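Local atomic coordinates of aromatic-amino-acid transaminase TyrB (Burkholderia cenocepacia K56-2Valvano, PDB entry 4WD2), a protein that probably catalyses the pyridoxal-phosphate-dependent transfer of amino groups from aromatic amino acids to 2-oxo acids, as a class I and II aminotransferase. Residues E199-E203 / A233-R237; E203-I209 / E238-V244; T154-Y158 / A169-I174. The contacts are given in a common frame with arbitrary orientation. Residue numbers count along the deposited sequence, not the author numbering.

Contact 1. Residues E199-E203 / A233-R237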
ATOM      1  N   GLU A 199     -10.449 -21.351  24.658  1.00  7.19           N
ATOM      2  CA  GLU A 199      -9.534 -22.306  24.032  1.00  7.11           C
ATOM      3  C   GLU A 199     -10.146 -23.675  23.794  1.00  7.30           C
ATOM      4  O   GLU A 199      -9.691 -24.411  22.924  1.00  7.87           O
ATOM      5  CB  GLU A 199      -8.272 -22.442  24.875  1.00  8.28           C
ATOM      6  CG  GLU A 199      -7.468 -21.153  24.881  1.00 11.04           C
ATOM      7  CD  GLU A 199      -6.147 -21.276  25.600  1.00 12.64           C
ATOM      8  OE1 GLU A 199      -5.887 -22.338  26.205  1.00 13.78           O
ATOM      9  OE2 GLU A 199      -5.368 -20.303  25.548  1.00 12.42           O
ATOM     10  N   GLY A 200     -11.178 -24.013  24.563  1.00  7.97           N
ATOM     11  CA  GLY A 200     -11.921 -25.240  24.342  1.00  9.16           C
ATOM     12  C   GLY A 200     -12.793 -25.137  23.102  1.00 10.21           C
ATOM     13  O   GLY A 200     -12.827 -26.056  22.280  1.00 10.60           O
ATOM     14  N   GLN A 201     -13.488 -24.010  22.961  1.00  9.76           N
ATOM     15  CA  GLN A 201     -14.304 -23.749  21.778  1.00  9.19           C
ATOM     16  C   GLN A 201     -13.421 -23.688  20.531  1.00  9.85           C
ATOM     17  O   GLN A 201     -13.795 -24.184  19.464  1.00  9.74           O
ATOM     18  CB  GLN A 201     -15.103 -22.454  21.959  1.00  8.72           C
ATOM     19  CG  GLN A 201     -16.080 -22.509  23.145  1.00  9.29           C
ATOM     20  CD  GLN A 201     -16.775 -21.189  23.407  1.00  8.13           C
ATOM     21  OE1 GLN A 201     -16.158 -20.132  23.331  1.00  6.86           O
ATOM     22  NE2 GLN A 201     -18.073 -21.244  23.713  1.00  7.85           N
ATOM     23  N   TRP A 202     -12.232 -23.110  20.678  1.00 10.46           N
ATOM     24  CA  TRP A 202     -11.269 -23.072  19.579  1.00 10.60           C
ATOM     25  C   TRP A 202     -10.893 -24.469  19.102  1.00  8.74           C
ATOM     26  O   TRP A 202     -10.902 -24.730  17.907  1.00  8.18           O
ATOM     27  CB  TRP A 202     -10.004 -22.309  19.978  1.00  9.45           C
ATOM     28  CG  TRP A 202     -10.069 -20.843  19.650  1.00  8.41           C
ATOM     29  CD1 TRP A 202      -9.987 -19.807  20.527  1.00  8.30           C
ATOM     30  CD2 TRP A 202     -10.249 -20.258  18.350  1.00  7.78           C
ATOM     31  NE1 TRP A 202     -10.090 -18.610  19.858  1.00  8.63           N
ATOM     32  CE2 TRP A 202     -10.256 -18.860  18.521  1.00  8.98           C
ATOM     33  CE3 TRP A 202     -10.396 -20.781  17.061  1.00  8.58           C
ATOM     34  CZ2 TRP A 202     -10.405 -17.975  17.450  1.00  9.98           C
ATOM     35  CZ3 TRP A 202     -10.551 -19.902  15.995  1.00  9.60           C
ATOM     36  CH2 TRP A 202     -10.553 -18.514  16.198  1.00  9.79           C
ATOM     37  N   GLU A 203     -10.565 -25.365  20.026  1.00  9.02           N
ATOM     38  CA  GLU A 203     -10.208 -26.729  19.636  1.00  8.83           C
ATOM     39  C   GLU A 203     -11.343 -27.401  18.876  1.00  8.40           C
ATOM     40  O   GLU A 203     -11.095 -28.072  17.865  1.00  8.25           O
ATOM     41  CB  GLU A 203      -9.819 -27.584  20.849  1.00  8.42           C
ATOM     42  CG  GLU A 203      -8.721 -28.590  20.526  1.00  9.39           C
ATOM     43  CD  GLU A 203      -7.442 -27.912  20.045  1.00 10.01           C
ATOM     44  OE1 GLU A 203      -7.098 -26.835  20.588  1.00  9.79           O
ATOM     45  OE2 GLU A 203      -6.782 -28.451  19.130  1.00 10.18           O
ATOM     46  N   ALA A 233      -2.467 -15.325  20.537  1.00  7.39           N
ATOM     47  CA  ALA A 233      -2.189 -16.017  19.282  1.00  9.15           C
ATOM     48  C   ALA A 233      -2.509 -17.518  19.315  1.00  9.49           C
ATOM     49  O   ALA A 233      -2.130 -18.242  18.386  1.00  7.94           O
ATOM     50  CB  ALA A 233      -0.734 -15.815  18.895  1.00 11.27           C
ATOM     51  N   PHE A 234      -3.208 -17.982  20.355  1.00 10.21           N
ATOM     52  CA  PHE A 234      -3.469 -19.421  20.525  1.00  9.32           C
ATOM     53  C   PHE A 234      -4.121 -20.056  19.302  1.00  9.97           C
ATOM     54  O   PHE A 234      -3.719 -21.140  18.883  1.00  9.47           O
ATOM     55  CB  PHE A 234      -4.355 -19.711  21.751  1.00  8.79           C
ATOM     56  CG  PHE A 234      -4.804 -21.161  21.836  1.00  8.40           C
ATOM     57  CD1 PHE A 234      -3.981 -22.123  22.399  1.00  7.92           C
ATOM     58  CD2 PHE A 234      -6.031 -21.561  21.314  1.00  6.71           C
ATOM     59  CE1 PHE A 234      -4.375 -23.455  22.460  1.00  8.71           C
ATOM     60  CE2 PHE A 234      -6.429 -22.884  21.365  1.00  7.32           C
ATOM     61  CZ  PHE A 234      -5.601 -23.836  21.934  1.00  7.19           C
ATOM     62  N   ALA A 235      -5.131 -19.393  18.745  1.00 10.97           N
ATOM     63  CA  ALA A 235      -5.868 -19.940  17.609  1.00 10.99           C
ATOM     64  C   ALA A 235      -4.946 -20.170  16.415  1.00  9.66           C
ATOM     65  O   ALA A 235      -5.008 -21.208  15.757  1.00  9.49           O
ATOM     66  CB  ALA A 235      -7.011 -19.019  17.222  1.00 10.79           C
ATOM     67  N   VAL A 236      -4.086 -19.192  16.149  1.00  8.51           N
ATOM     68  CA  VAL A 236      -3.135 -19.271  15.054  1.00  8.96           C
ATOM     69  C   VAL A 236      -2.125 -20.391  15.290  1.00  9.50           C
ATOM     70  O   VAL A 236      -1.864 -21.204  14.402  1.00  9.47           O
ATOM     71  CB  VAL A 236      -2.393 -17.923  14.870  1.00 12.25           C
ATOM     72  CG1 VAL A 236      -1.251 -18.071  13.902  1.00 12.62           C
ATOM     73  CG2 VAL A 236      -3.363 -16.846  14.384  1.00 12.65           C
ATOM     74  N   ARG A 237      -1.568 -20.434  16.496  1.00  6.15           N
ATOM     75  CA  ARG A 237      -0.526 -21.399  16.824  1.00  6.79           C
ATOM     76  C   ARG A 237      -1.077 -22.825  16.862  1.00  7.62           C
ATOM     77  O   ARG A 237      -0.404 -23.762  16.431  1.00  6.73           O
ATOM     78  CB  ARG A 237       0.139 -21.028  18.157  1.00  6.32           C
ATOM     79  CG  ARG A 237       0.818 -19.669  18.120  1.00  6.21           C
ATOM     80  CD  ARG A 237       1.580 -19.320  19.413  1.00  9.71           C
ATOM     81  NE  ARG A 237       2.118 -17.962  19.329  1.00  8.81           N
ATOM     82  CZ  ARG A 237       2.824 -17.356  20.280  1.00  7.13           C
ATOM     83  NH1 ARG A 237       3.103 -17.976  21.411  1.00  8.90           N
ATOM     84  NH2 ARG A 237       3.253 -16.120  20.094  1.00  6.64           N
TER
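Segment 199-203 is the first turn and more of helix 199-211. Segment 233-237 enters helix 234-241, with A233 at its N-cap position. Each segment closes one helical turn: E203 N bonds to E199 O at 3.2 Å, and R237 N bonds to A233 O at 2.9 Å. The CA atoms come closest at W202 and A235, 6.5 Å apart. E199 and F234 pair less closely, with 7.6 Å between their CA atoms.

The W202 side chain points toward the second helix and receives the methyl of A235 on one face. A235 CB lies 3.4 Å from the centroid of the six-membered ring and 8° off its normal, a close CH-pi contact. The small alanine lets the indole lie close to the helix backbone. F234 reaches back with a t rotamer at chi1. Its ring takes E199 CG over one face, 4.0 Å from the centroid, a second CH-pi contact. E199 OE2 touches the same ring, 3.9 Å from F234 CG. W202 CB meets the ring edge at F234 CE2, 3.9 Å away. E203 OE1 also lies at the edge, 3.6 Å from F234 CZ, while E203 OE2 is salt-bridged to R242, just past helix 234-241.

This is helix-helix packing in the PLP-dependent aminotransferase fold. Through V236, helix 234-241 rests on strand 215-220 of the large mixed sheet. The interface runs from a buried end at W202 and A235 to an exposed end at E199. CH-pi and apolar contacts thus join the helices without a hydrogen bond, and the E203 charge is met by R242.

Contact 2. Residues E203-I209 / E238-V244; sequences EKLIDVI and ELARRGV
Build E203-I209 as continuous alpha helix. Build E238-R241 as the last turn of a second helix, followed by R242, G243 and V244. G243 has phi/psi 76/21. Its N bonds to A240 O at 3.1 Å, and V244 N bonds to L239 O at 3.0 Å, a Schellman motif. V244 then turns extended, at -81/131. In register, I206 and L239 are closest, with CA atoms 6.8 Å apart. The CA atoms of E203 and E238 are 8.0 Å apart, and those of I209 and V244 8.1 Å.

I206 is mt and points toward the partner. Its CG1 lies 3.9 Å from L239 CD2, its CD1 3.8 Å from E238 CG, and its CG2 4.2 Å from V244 CG2. I209, also mt, sets CG2 3.9 Å from V244 CG1. V244 is t, and L239 has chi1 -85° and chi2 160°. I209, L239 and V244 also rest on P216 of strand 215-220. The two helices thus lie side by side on one face of the large mixed sheet of the PLP-dependent aminotransferase fold.

A salt-bridge network covers the outer side. R242 has chi1 m, chi2 t and chi3 p. Its NH1 donates to E203 OE2 at 2.8 Å and to D207 OD1 at 3.0 Å. NH2 also reaches D207 OD1 at 3.0 Å and bridges to E210. I206 CG2 lies over one guanidinium face, 3.6 Å from R242 NH1. E203 has chi1 -145°, chi2 60°; D207 is m. E238 is tp and bonds through OE1 to R241 NH2 at 2.8 Å. E203 OE2 and E238 OE2 are 2.7 Å apart.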
ATOM      1  N   GLU A 203     -10.565 -25.365  20.026  1.00  9.02           N
ATOM      2  CA  GLU A 203     -10.208 -26.729  19.636  1.00  8.83           C
ATOM      3  C   GLU A 203     -11.343 -27.401  18.876  1.00  8.40           C
ATOM      4  O   GLU A 203     -11.095 -28.072  17.865  1.00  8.25           O
ATOM      5  CB  GLU A 203      -9.819 -27.584  20.849  1.00  8.42           C
ATOM      6  CG  GLU A 203      -8.721 -28.590  20.526  1.00  9.39           C
ATOM      7  CD  GLU A 203      -7.442 -27.912  20.045  1.00 10.01           C
ATOM      8  OE1 GLU A 203      -7.098 -26.835  20.588  1.00  9.79           O
ATOM      9  OE2 GLU A 203      -6.782 -28.451  19.130  1.00 10.18           O
ATOM     10  N   LYS A 204     -12.577 -27.226  19.356  1.00  8.16           N
ATOM     11  CA  LYS A 204     -13.748 -27.821  18.698  1.00  8.96           C
ATOM     12  C   LYS A 204     -13.992 -27.233  17.316  1.00  9.55           C
ATOM     13  O   LYS A 204     -14.394 -27.943  16.390  1.00 10.30           O
ATOM     14  CB  LYS A 204     -15.003 -27.646  19.550  1.00  9.23           C
ATOM     15  CG  LYS A 204     -14.959 -28.375  20.876  1.00 11.07           C
ATOM     16  CD  LYS A 204     -16.212 -28.071  21.689  1.00 14.76           C
ATOM     17  CE  LYS A 204     -16.015 -28.421  23.151  1.00 17.02           C
ATOM     18  NZ  LYS A 204     -17.248 -28.144  23.946  1.00 18.19           N
ATOM     19  N   LEU A 205     -13.758 -25.934  17.179  1.00  8.44           N
ATOM     20  CA  LEU A 205     -13.885 -25.285  15.885  1.00  9.41           C
ATOM     21  C   LEU A 205     -12.830 -25.802  14.910  1.00  9.71           C
ATOM     22  O   LEU A 205     -13.126 -26.026  13.743  1.00  8.74           O
ATOM     23  CB  LEU A 205     -13.771 -23.768  16.024  1.00  9.28           C
ATOM     24  CG  LEU A 205     -13.963 -22.996  14.717  1.00 10.46           C
ATOM     25  CD1 LEU A 205     -15.322 -23.302  14.109  1.00 10.78           C
ATOM     26  CD2 LEU A 205     -13.801 -21.497  14.942  1.00  9.44           C
ATOM     27  N   ILE A 206     -11.604 -26.000  15.392  1.00 10.40           N
ATOM     28  CA  ILE A 206     -10.525 -26.460  14.522  1.00  9.20           C
ATOM     29  C   ILE A 206     -10.776 -27.902  14.074  1.00  9.39           C
ATOM     30  O   ILE A 206     -10.473 -28.253  12.932  1.00  9.62           O
ATOM     31  CB  ILE A 206      -9.135 -26.340  15.212  1.00 11.34           C
ATOM     32  CG1 ILE A 206      -8.798 -24.862  15.467  1.00  9.96           C
ATOM     33  CG2 ILE A 206      -8.042 -26.964  14.341  1.00  7.30           C
ATOM     34  CD1 ILE A 206      -7.627 -24.632  16.415  1.00  9.50           C
ATOM     35  N   ASP A 207     -11.350 -28.718  14.958  1.00  9.98           N
ATOM     36  CA  ASP A 207     -11.778 -30.070  14.590  1.00 10.92           C
ATOM     37  C   ASP A 207     -12.592 -30.045  13.295  1.00 12.72           C
ATOM     38  O   ASP A 207     -12.336 -30.807  12.368  1.00 14.01           O
ATOM     39  CB  ASP A 207     -12.629 -30.708  15.693  1.00 11.62           C
ATOM     40  CG  ASP A 207     -11.842 -31.009  16.967  1.00 12.12           C
ATOM     41  OD1 ASP A 207     -10.592 -31.043  16.936  1.00 13.00           O
ATOM     42  OD2 ASP A 207     -12.501 -31.252  18.001  1.00 11.78           O
ATOM     43  N   VAL A 208     -13.580 -29.159  13.262  1.00 13.05           N
ATOM     44  CA  VAL A 208     -14.481 -29.001  12.127  1.00 13.18           C
ATOM     45  C   VAL A 208     -13.775 -28.441  10.882  1.00 11.24           C
ATOM     46  O   VAL A 208     -13.901 -28.988   9.785  1.00 10.78           O
ATOM     47  CB  VAL A 208     -15.668 -28.080  12.505  1.00 13.26           C
ATOM     48  CG1 VAL A 208     -16.389 -27.596  11.258  1.00 13.38           C
ATOM     49  CG2 VAL A 208     -16.621 -28.807  13.449  1.00 14.03           C
ATOM     50  N   ILE A 209     -13.031 -27.358  11.069  1.00  8.09           N
ATOM     51  CA  ILE A 209     -12.273 -26.723   9.992  1.00  8.57           C
ATOM     52  C   ILE A 209     -11.331 -27.717   9.303  1.00  9.81           C
ATOM     53  O   ILE A 209     -11.263 -27.775   8.067  1.00  9.19           O
ATOM     54  CB  ILE A 209     -11.474 -25.514  10.535  1.00  9.68           C
ATOM     55  CG1 ILE A 209     -12.436 -24.361  10.847  1.00  9.33           C
ATOM     56  CG2 ILE A 209     -10.397 -25.065   9.549  1.00  9.32           C
ATOM     57  CD1 ILE A 209     -11.836 -23.289  11.742  1.00  8.32           C
ATOM     58  N   GLU A 238      -2.302 -22.992  17.363  1.00  8.28           N
ATOM     59  CA  GLU A 238      -2.911 -24.322  17.419  1.00  8.49           C
ATOM     60  C   GLU A 238      -3.327 -24.825  16.026  1.00  8.84           C
ATOM     61  O   GLU A 238      -3.157 -26.004  15.717  1.00  9.12           O
ATOM     62  CB  GLU A 238      -4.110 -24.324  18.377  1.00  9.96           C
ATOM     63  CG  GLU A 238      -4.747 -25.693  18.600  1.00  9.35           C
ATOM     64  CD  GLU A 238      -3.830 -26.682  19.319  1.00 11.27           C
ATOM     65  OE1 GLU A 238      -2.733 -26.291  19.763  1.00 11.01           O
ATOM     66  OE2 GLU A 238      -4.211 -27.866  19.444  1.00 11.80           O
ATOM     67  N   LEU A 239      -3.851 -23.936  15.182  1.00  9.54           N
ATOM     68  CA  LEU A 239      -4.130 -24.292  13.786  1.00  8.92           C
ATOM     69  C   LEU A 239      -2.863 -24.778  13.081  1.00  9.21           C
ATOM     70  O   LEU A 239      -2.866 -25.813  12.401  1.00  8.51           O
ATOM     71  CB  LEU A 239      -4.724 -23.099  13.027  1.00  9.35           C
ATOM     72  CG  LEU A 239      -6.234 -22.856  13.111  1.00  9.35           C
ATOM     73  CD1 LEU A 239      -6.578 -21.423  12.738  1.00  7.75           C
ATOM     74  CD2 LEU A 239      -6.998 -23.828  12.209  1.00 10.43           C
ATOM     75  N   ALA A 240      -1.775 -24.037  13.267  1.00  8.60           N
ATOM     76  CA  ALA A 240      -0.503 -24.369  12.638  1.00  9.68           C
ATOM     77  C   ALA A 240       0.142 -25.641  13.211  1.00 10.65           C
ATOM     78  O   ALA A 240       0.734 -26.424  12.465  1.00 11.52           O
ATOM     79  CB  ALA A 240       0.459 -23.190  12.752  1.00  9.57           C
ATOM     80  N   ARG A 241       0.036 -25.858  14.520  1.00  9.50           N
ATOM     81  CA  ARG A 241       0.561 -27.091  15.107  1.00  9.33           C
ATOM     82  C   ARG A 241      -0.153 -28.323  14.544  1.00 10.52           C
ATOM     83  O   ARG A 241       0.430 -29.407  14.440  1.00 10.63           O
ATOM     84  CB  ARG A 241       0.431 -27.074  16.634  1.00  8.89           C
ATOM     85  CG  ARG A 241       1.579 -26.370  17.370  1.00  9.18           C
ATOM     86  CD  ARG A 241       1.481 -26.584  18.881  1.00  7.94           C
ATOM     87  NE  ARG A 241       0.273 -25.988  19.457  1.00  8.55           N
ATOM     88  CZ  ARG A 241       0.208 -24.756  19.966  1.00  8.48           C
ATOM     89  NH1 ARG A 241       1.281 -23.975  19.968  1.00  8.28           N
ATOM     90  NH2 ARG A 241      -0.934 -24.302  20.473  1.00  6.91           N
ATOM     91  N   ARG A 242      -1.417 -28.149  14.179  1.00 10.12           N
ATOM     92  CA  ARG A 242      -2.228 -29.267  13.721  1.00 10.88           C
ATOM     93  C   ARG A 242      -2.186 -29.403  12.202  1.00 11.39           C
ATOM     94  O   ARG A 242      -2.862 -30.253  11.624  1.00 12.10           O
ATOM     95  CB  ARG A 242      -3.671 -29.106  14.217  1.00 10.12           C
ATOM     96  CG  ARG A 242      -3.804 -29.306  15.730  1.00  9.87           C
ATOM     97  CD  ARG A 242      -5.245 -29.160  16.209  1.00  8.94           C
ATOM     98  NE  ARG A 242      -6.139 -30.095  15.530  1.00 10.68           N
ATOM     99  CZ  ARG A 242      -7.426 -30.259  15.827  1.00 11.35           C
ATOM    100  NH1 ARG A 242      -7.978 -29.543  16.799  1.00  7.72           N
ATOM    101  NH2 ARG A 242      -8.158 -31.136  15.146  1.00 11.23           N
ATOM    102  N   GLY A 243      -1.387 -28.554  11.564  1.00 10.18           N
ATOM    103  CA  GLY A 243      -1.140 -28.646  10.134  1.00 11.35           C
ATOM    104  C   GLY A 243      -2.256 -28.147   9.234  1.00 14.06           C
ATOM    105  O   GLY A 243      -2.324 -28.511   8.061  1.00 17.49           O
ATOM    106  N   VAL A 244      -3.134 -27.311   9.769  1.00 13.15           N
ATOM    107  CA  VAL A 244      -4.272 -26.816   9.000  1.00 12.52           C
ATOM    108  C   VAL A 244      -3.850 -25.658   8.093  1.00 12.41           C
ATOM    109  O   VAL A 244      -3.179 -24.731   8.550  1.00 13.30           O
ATOM    110  CB  VAL A 244      -5.420 -26.368   9.940  1.00 10.41           C
ATOM    111  CG1 VAL A 244      -6.594 -25.807   9.146  1.00 10.26           C
ATOM    112  CG2 VAL A 244      -5.876 -27.543  10.808  1.00 10.72           C
TER

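Contact 3. Residues T154-Y158 / A169-I174; sequences TYPYY and AMLAAI
Start with T154-Y155 as strand, both near -124/155. P156 follows at -59/143 and Y157 at -150/-75. A169-I174 is regular alpha helix. The axes of strand 154-156 and this helix approach to 6.8 Å, and their directions differ by 139°. The closest CA pair is P156 and M170, at 4.8 Å.

P156 is the bump on the strand. Its ring sits against two alanine methyls one helical turn apart: CB is 3.7 Å from A169 CB, and CD is 3.6 Å from A173 CB. The short alanines make the shallow hollow that takes the ring. P156 O presses on M170 CB at 3.2 Å and has no hydrogen-bond partner.

The strand belongs to the large mixed sheet of the aminotransferase fold, and the helix follows it through the short strand 164-165 and packs back on the sheet. The Y155 side chain lies between the helix and the neighbouring strands 131-135 and 182-186, with its OH bonded to the backbone O of L184.

M170 is extended, ttt, and runs alongside both tyrosines, CE nearer Y155. CE is 3.8 Å from Y155 CE1; SD is 3.8 Å from Y157 CD1. SD lies 5.4 Å from the Y155 ring centroid and 5.0 Å from that of Y157, both oblique Met-aromatic contacts. Y155 has chi1 52° and chi2 79°; Y157 has chi1 -168° and chi2 82°. I174, mt, lays CD1 over one face of Y155, 4.3 Å from the centroid.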
ATOM      1  N   THR A 154     -22.392 -14.818   6.117  1.00 14.20           N
ATOM      2  CA  THR A 154     -22.175 -14.709   7.554  1.00 13.78           C
ATOM      3  C   THR A 154     -22.450 -16.026   8.271  1.00 12.87           C
ATOM      4  O   THR A 154     -23.145 -16.898   7.748  1.00 12.92           O
ATOM      5  CB  THR A 154     -23.062 -13.608   8.179  1.00 13.85           C
ATOM      6  OG1 THR A 154     -24.428 -14.038   8.193  1.00 14.69           O
ATOM      7  CG2 THR A 154     -22.960 -12.327   7.385  1.00 14.26           C
ATOM      8  N   TYR A 155     -21.882 -16.169   9.464  1.00 12.72           N
ATOM      9  CA  TYR A 155     -22.231 -17.263  10.363  1.00 12.72           C
ATOM     10  C   TYR A 155     -22.676 -16.658  11.694  1.00 12.39           C
ATOM     11  O   TYR A 155     -22.274 -15.538  12.025  1.00 11.90           O
ATOM     12  CB  TYR A 155     -21.054 -18.241  10.550  1.00 12.14           C
ATOM     13  CG  TYR A 155     -19.737 -17.614  10.960  1.00 11.51           C
ATOM     14  CD1 TYR A 155     -19.500 -17.246  12.279  1.00 11.73           C
ATOM     15  CD2 TYR A 155     -18.714 -17.427  10.034  1.00 11.05           C
ATOM     16  CE1 TYR A 155     -18.284 -16.681  12.662  1.00 11.78           C
ATOM     17  CE2 TYR A 155     -17.494 -16.854  10.409  1.00 10.77           C
ATOM     18  CZ  TYR A 155     -17.292 -16.487  11.723  1.00 10.27           C
ATOM     19  OH  TYR A 155     -16.105 -15.920  12.106  1.00  9.47           O
ATOM     20  N   PRO A 156     -23.534 -17.376  12.447  1.00 12.71           N
ATOM     21  CA  PRO A 156     -23.978 -16.856  13.748  1.00 12.39           C
ATOM     22  C   PRO A 156     -22.792 -16.623  14.671  1.00 11.91           C
ATOM     23  O   PRO A 156     -21.840 -17.407  14.646  1.00 11.88           O
ATOM     24  CB  PRO A 156     -24.885 -17.966  14.289  1.00 12.07           C
ATOM     25  CG  PRO A 156     -25.339 -18.710  13.083  1.00 12.81           C
ATOM     26  CD  PRO A 156     -24.205 -18.639  12.098  1.00 12.65           C
ATOM     27  N   TYR A 157     -22.835 -15.566  15.472  1.00 10.96           N
ATOM     28  CA  TYR A 157     -21.720 -15.297  16.367  1.00 11.19           C
ATOM     29  C   TYR A 157     -22.196 -14.594  17.626  1.00 11.37           C
ATOM     30  O   TYR A 157     -22.301 -15.211  18.680  1.00 13.10           O
ATOM     31  CB  TYR A 157     -20.642 -14.469  15.651  1.00  9.60           C
ATOM     32  CG  TYR A 157     -19.322 -14.397  16.402  1.00  9.66           C
ATOM     33  CD1 TYR A 157     -18.393 -15.422  16.311  1.00 10.69           C
ATOM     34  CD2 TYR A 157     -19.013 -13.305  17.201  1.00  9.87           C
ATOM     35  CE1 TYR A 157     -17.184 -15.363  16.993  1.00 10.56           C
ATOM     36  CE2 TYR A 157     -17.817 -13.239  17.894  1.00  9.66           C
ATOM     37  CZ  TYR A 157     -16.903 -14.269  17.784  1.00 10.95           C
ATOM     38  OH  TYR A 157     -15.708 -14.202  18.475  1.00 11.93           O
ATOM     39  N   TYR A 158     -22.503 -13.307  17.518  1.00 11.32           N
ATOM     40  CA  TYR A 158     -22.909 -12.551  18.697  1.00 12.00           C
ATOM     41  C   TYR A 158     -24.300 -12.961  19.141  1.00 13.31           C
ATOM     42  O   TYR A 158     -25.187 -13.197  18.310  1.00 14.25           O
ATOM     43  CB  TYR A 158     -22.859 -11.048  18.432  1.00 12.70           C
ATOM     44  CG  TYR A 158     -23.285 -10.208  19.612  1.00 13.49           C
ATOM     45  CD1 TYR A 158     -22.460 -10.066  20.721  1.00 13.98           C
ATOM     46  CD2 TYR A 158     -24.511  -9.552  19.616  1.00 14.73           C
ATOM     47  CE1 TYR A 158     -22.848  -9.300  21.807  1.00 14.70           C
ATOM     48  CE2 TYR A 158     -24.907  -8.779  20.696  1.00 15.07           C
ATOM     49  CZ  TYR A 158     -24.073  -8.658  21.785  1.00 15.43           C
ATOM     50  OH  TYR A 158     -24.461  -7.888  22.855  1.00 18.18           O
ATOM     51  N   ALA A 169     -24.463 -22.529  17.428  1.00 16.66           N
ATOM     52  CA  ALA A 169     -24.958 -22.105  16.119  1.00 14.93           C
ATOM     53  C   ALA A 169     -23.808 -21.771  15.168  1.00 13.00           C
ATOM     54  O   ALA A 169     -23.868 -22.084  13.979  1.00 12.17           O
ATOM     55  CB  ALA A 169     -25.895 -20.909  16.262  1.00 14.85           C
ATOM     56  N   MET A 170     -22.771 -21.128  15.698  1.00 11.63           N
ATOM     57  CA  MET A 170     -21.558 -20.835  14.944  1.00 10.41           C
ATOM     58  C   MET A 170     -20.906 -22.109  14.419  1.00 13.03           C
ATOM     59  O   MET A 170     -20.565 -22.203  13.239  1.00 13.57           O
ATOM     60  CB  MET A 170     -20.556 -20.072  15.811  1.00  9.92           C
ATOM     61  CG  MET A 170     -19.197 -19.929  15.160  1.00  9.31           C
ATOM     62  SD  MET A 170     -17.910 -19.238  16.216  1.00 13.75           S
ATOM     63  CE  MET A 170     -16.580 -19.083  15.018  1.00 12.33           C
ATOM     64  N   LEU A 171     -20.745 -23.091  15.303  1.00 13.38           N
ATOM     65  CA  LEU A 171     -20.090 -24.349  14.965  1.00 13.20           C
ATOM     66  C   LEU A 171     -20.900 -25.162  13.947  1.00 13.72           C
ATOM     67  O   LEU A 171     -20.341 -25.741  13.013  1.00 14.28           O
ATOM     68  CB  LEU A 171     -19.848 -25.175  16.239  1.00 14.12           C
ATOM     69  CG  LEU A 171     -18.967 -26.418  16.096  1.00 14.44           C
ATOM     70  CD1 LEU A 171     -17.548 -26.031  15.709  1.00 13.98           C
ATOM     71  CD2 LEU A 171     -18.973 -27.255  17.382  1.00 15.06           C
ATOM     72  N   ALA A 172     -22.217 -25.194  14.120  1.00 13.24           N
ATOM     73  CA  ALA A 172     -23.081 -25.930  13.201  1.00 13.66           C
ATOM     74  C   ALA A 172     -23.116 -25.286  11.806  1.00 13.90           C
ATOM     75  O   ALA A 172     -23.132 -25.990  10.791  1.00 14.27           O
ATOM     76  CB  ALA A 172     -24.489 -26.038  13.772  1.00 14.32           C
ATOM     77  N   ALA A 173     -23.130 -23.959  11.749  1.00 10.35           N
ATOM     78  CA  ALA A 173     -23.118 -23.269  10.463  1.00 10.72           C
ATOM     79  C   ALA A 173     -21.813 -23.542   9.712  1.00 12.70           C
ATOM     80  O   ALA A 173     -21.821 -23.814   8.509  1.00 14.00           O
ATOM     81  CB  ALA A 173     -23.318 -21.776  10.655  1.00 11.00           C
ATOM     82  N   ILE A 174     -20.694 -23.471  10.425  1.00 12.28           N
ATOM     83  CA  ILE A 174     -19.387 -23.677   9.812  1.00 12.94           C
ATOM     84  C   ILE A 174     -19.195 -25.144   9.419  1.00 11.94           C
ATOM     85  O   ILE A 174     -18.615 -25.439   8.371  1.00 10.63           O
ATOM     86  CB  ILE A 174     -18.257 -23.212  10.754  1.00 13.25           C
ATOM     87  CG1 ILE A 174     -18.309 -21.683  10.899  1.00 13.96           C
ATOM     88  CG2 ILE A 174     -16.899 -23.651  10.226  1.00 12.38           C
ATOM     89  CD1 ILE A 174     -17.299 -21.108  11.873  1.00 13.16           C
TER

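Along the chain contact 3 closes first. The segments of contacts 1 and 2 then alternate. Contacts 1 and 2 are consecutive parts of one interface between helices 199-211 and 234-241. Their centres are 8 Å apart, and they share E203. Contact 3 lies about 17 Å, centre to centre, from each of them. Helix 199-211 joins it to contact 2: L205 CD2 is 3.7 Å from M170 CE, and V208 CG2 is 3.7 Å from L171 CD1. Helices 167-175, 199-211 and 234-241 thus pack in sequence against the large mixed sheet, with 199-211 in the middle. The three contacts join a continuous layer of helices that covers strands of this sheet in the PLP-dependent aminotransferase fold.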